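Local atomic coordinates of protein ppBat (Bacteroides thetaiotaomicron VPI-5482, PDB entry 3CNE), a protein that binds flavins such as lumichrome, riboflavin, FMN and FAD as a homodimer and may serve to store them, apparently without protease or chaperone activity. Residues I122-K127 / I138-A143. Numbering follows the deposited sequence.
Sequences ITKGKK and IQNGIA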
ATOM      1  N   ILE A 122     -13.121 -14.753 -20.080  1.00 28.81           N
ATOM      2  CA  ILE A 122     -12.713 -13.627 -20.923  1.00 29.27           C
ATOM      3  C   ILE A 122     -11.249 -13.706 -21.354  1.00 29.70           C
ATOM      4  O   ILE A 122     -10.823 -13.000 -22.275  1.00 29.55           O
ATOM      5  CB  ILE A 122     -12.996 -12.248 -20.264  1.00 28.95           C
ATOM      6  CG1 ILE A 122     -12.212 -12.106 -18.942  1.00 29.50           C
ATOM      7  CG2 ILE A 122     -14.508 -12.043 -20.103  1.00 28.48           C
ATOM      8  CD1 ILE A 122     -12.208 -10.704 -18.375  1.00 29.10           C
ATOM      9  N   THR A 123     -10.478 -14.544 -20.669  1.00 29.94           N
ATOM     10  CA  THR A 123      -9.057 -14.649 -20.940  1.00 30.49           C
ATOM     11  C   THR A 123      -8.707 -15.590 -22.093  1.00 30.43           C
ATOM     12  O   THR A 123      -7.535 -15.791 -22.338  1.00 30.39           O
ATOM     13  CB  THR A 123      -8.259 -15.084 -19.685  1.00 30.75           C
ATOM     14  OG1 THR A 123      -8.760 -16.342 -19.211  1.00 32.73           O
ATOM     15  CG2 THR A 123      -8.361 -14.040 -18.565  1.00 31.07           C
ATOM     16  N   LYS A 124      -9.703 -16.167 -22.777  1.00 30.87           N
ATOM     17  CA  LYS A 124      -9.466 -17.153 -23.851  1.00 31.65           C
ATOM     18  C   LYS A 124      -8.260 -16.743 -24.699  1.00 30.62           C
ATOM     19  O   LYS A 124      -8.266 -15.660 -25.259  1.00 30.42           O
ATOM     20  CB  LYS A 124     -10.672 -17.296 -24.796  1.00 32.71           C
ATOM     21  CG  LYS A 124     -12.060 -17.328 -24.150  1.00 36.12           C
ATOM     22  CD  LYS A 124     -12.588 -18.764 -23.952  1.00 40.93           C
ATOM     23  CE  LYS A 124     -13.909 -18.779 -23.207  1.00 42.55           C
ATOM     24  NZ  LYS A 124     -14.194 -20.152 -22.638  1.00 44.98           N
ATOM     25  N   GLY A 125      -7.241 -17.599 -24.749  1.00 29.82           N
ATOM     26  CA  GLY A 125      -6.076 -17.416 -25.631  1.00 30.15           C
ATOM     27  C   GLY A 125      -5.103 -16.288 -25.312  1.00 30.05           C
ATOM     28  O   GLY A 125      -4.203 -16.003 -26.108  1.00 29.46           O
ATOM     29  N   LYS A 126      -5.257 -15.649 -24.152  1.00 29.68           N
ATOM     30  CA  LYS A 126      -4.369 -14.542 -23.786  1.00 29.70           C
ATOM     31  C   LYS A 126      -3.369 -14.996 -22.761  1.00 29.26           C
ATOM     32  O   LYS A 126      -3.693 -15.799 -21.873  1.00 29.05           O
ATOM     33  CB  LYS A 126      -5.151 -13.352 -23.209  1.00 29.81           C
ATOM     34  CG  LYS A 126      -6.244 -12.791 -24.113  1.00 30.74           C
ATOM     35  CD  LYS A 126      -5.659 -12.040 -25.310  1.00 33.87           C
ATOM     36  CE  LYS A 126      -6.701 -11.907 -26.395  1.00 36.54           C
ATOM     37  NZ  LYS A 126      -6.140 -11.319 -27.623  1.00 39.15           N
ATOM     38  N   LYS A 127      -2.151 -14.471 -22.878  1.00 28.70           N
ATOM     39  CA  LYS A 127      -1.123 -14.702 -21.884  1.00 28.37           C
ATOM     40  C   LYS A 127      -1.421 -13.894 -20.636  1.00 27.82           C
ATOM     41  O   LYS A 127      -1.779 -12.712 -20.719  1.00 27.73           O
ATOM     42  CB  LYS A 127       0.254 -14.354 -22.434  1.00 28.56           C
ATOM     43  CG  LYS A 127       0.838 -15.476 -23.304  1.00 30.71           C
ATOM     44  CD  LYS A 127       2.069 -14.998 -24.068  1.00 33.99           C
ATOM     45  CE  LYS A 127       1.683 -13.993 -25.150  1.00 37.93           C
ATOM     46  NZ  LYS A 127       2.874 -13.222 -25.668  1.00 38.29           N
ATOM     47  N   ILE A 138      -5.474 -21.708 -14.145  1.00 36.05           N
ATOM     48  CA  ILE A 138      -5.634 -21.017 -15.422  1.00 35.52           C
ATOM     49  C   ILE A 138      -5.860 -22.046 -16.523  1.00 35.88           C
ATOM     50  O   ILE A 138      -4.940 -22.791 -16.878  1.00 35.48           O
ATOM     51  CB  ILE A 138      -4.403 -20.093 -15.752  1.00 35.84           C
ATOM     52  CG1 ILE A 138      -4.231 -19.008 -14.677  1.00 34.52           C
ATOM     53  CG2 ILE A 138      -4.513 -19.486 -17.141  1.00 33.51           C
ATOM     54  CD1 ILE A 138      -5.418 -18.063 -14.566  1.00 33.54           C
ATOM     55  N   GLN A 139      -7.085 -22.109 -17.037  1.00 36.06           N
ATOM     56  CA  GLN A 139      -7.388 -23.005 -18.170  1.00 37.47           C
ATOM     57  C   GLN A 139      -7.835 -22.342 -19.477  1.00 36.92           C
ATOM     58  O   GLN A 139      -7.597 -22.900 -20.549  1.00 37.46           O
ATOM     59  CB  GLN A 139      -8.349 -24.150 -17.794  1.00 37.64           C
ATOM     60  CG  GLN A 139      -8.968 -24.116 -16.415  1.00 38.30           C
ATOM     61  CD  GLN A 139      -9.751 -25.374 -16.138  1.00 40.11           C
ATOM     62  OE1 GLN A 139      -9.755 -26.306 -16.953  1.00 44.47           O
ATOM     63  NE2 GLN A 139     -10.432 -25.419 -14.987  1.00 42.79           N
ATOM     64  N   ASN A 140      -8.486 -21.181 -19.384  1.00 36.01           N
ATOM     65  CA  ASN A 140      -8.889 -20.411 -20.560  1.00 35.38           C
ATOM     66  C   ASN A 140      -7.760 -19.578 -21.163  1.00 34.99           C
ATOM     67  O   ASN A 140      -7.595 -19.543 -22.385  1.00 34.89           O
ATOM     68  CB  ASN A 140     -10.103 -19.539 -20.252  1.00 34.67           C
ATOM     69  CG  ASN A 140     -11.334 -20.366 -19.930  1.00 35.79           C
ATOM     70  OD1 ASN A 140     -11.920 -20.250 -18.841  1.00 35.82           O
ATOM     71  ND2 ASN A 140     -11.726 -21.216 -20.860  1.00 30.66           N
ATOM     72  N   GLY A 141      -6.998 -18.904 -20.307  1.00 34.23           N
ATOM     73  CA  GLY A 141      -5.859 -18.116 -20.753  1.00 34.04           C
ATOM     74  C   GLY A 141      -4.609 -18.961 -20.837  1.00 33.76           C
ATOM     75  O   GLY A 141      -4.658 -20.176 -20.676  1.00 33.68           O
ATOM     76  N   ILE A 142      -3.485 -18.306 -21.072  1.00 33.39           N
ATOM     77  CA  ILE A 142      -2.194 -18.959 -21.183  1.00 33.84           C
ATOM     78  C   ILE A 142      -1.270 -18.452 -20.069  1.00 34.23           C
ATOM     79  O   ILE A 142      -0.656 -17.403 -20.209  1.00 33.88           O
ATOM     80  CB  ILE A 142      -1.577 -18.649 -22.585  1.00 33.92           C
ATOM     81  CG1 ILE A 142      -2.498 -19.193 -23.690  1.00 33.44           C
ATOM     82  CG2 ILE A 142      -0.131 -19.180 -22.697  1.00 33.62           C
ATOM     83  CD1 ILE A 142      -2.261 -18.599 -25.076  1.00 34.59           C
ATOM     84  N   ALA A 143      -1.163 -19.189 -18.966  1.00 34.62           N
ATOM     85  CA  ALA A 143      -0.342 -18.720 -17.843  1.00 35.15           C
ATOM     86  C   ALA A 143       1.143 -18.824 -18.143  1.00 35.12           C
ATOM     87  O   ALA A 143       1.624 -19.847 -18.637  1.00 34.79           O
ATOM     88  CB  ALA A 143      -0.670 -19.483 -16.570  1.00 35.16           C
TER
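Two backbone hydrogen bonds join residues 122-127 to 138-143. The shorter runs from Ile142 N to Lys126 O at 2.6 Å, nearly straight at the hydrogen (161°), with the donor above the carbonyl plane. The other takes Gly125 N to Asn140 O at 3.1 Å, again from above the plane. Gly125 is the third residue of the type II beta turn Thr123-Lys126 (phi 70°), which Lys126 N closes on Thr123 O at 2.9 Å. Lys124 CA adds a CA-H...O contact to Asn140 O. Gly141 CA rests against two oxygens on one side, Thr123 O (3.3 Å, also CA-H...O) and Lys126 O (3.4 Å). Side chains add a few contacts at the surface. Thr123 OG1, held between its own N and carbonyl carbon (chi1 58°), touches Asn140 CB at 3.6 Å. Ile142 CD1 reaches Gly125 O at 3.4 Å. The Ile142 and Lys127 side chains, on the same face of the strand pair, cross obliquely, CG2 of Ile142 touching CG of Lys127. Lys124, bent at chi2, runs alongside the Asn140 side chain. Ile142 bonds to the backbone of Lys126 and Val128, flanking its bridge partner Lys127, as in a parallel pair. Away from the zinc site and the riboflavin-binding Asn161 and Trp164, the contact ties the turn after helix 113-119 of this DJ-1/PfpI-family chain to the two-stranded parallel sheet 127-129/142-144. Thr123 packs on Phe117 of that helix and Phe154 of strand 154-157; Asp118 OD2 accepts hydrogen bonds from Gln139 N and Asn140 N.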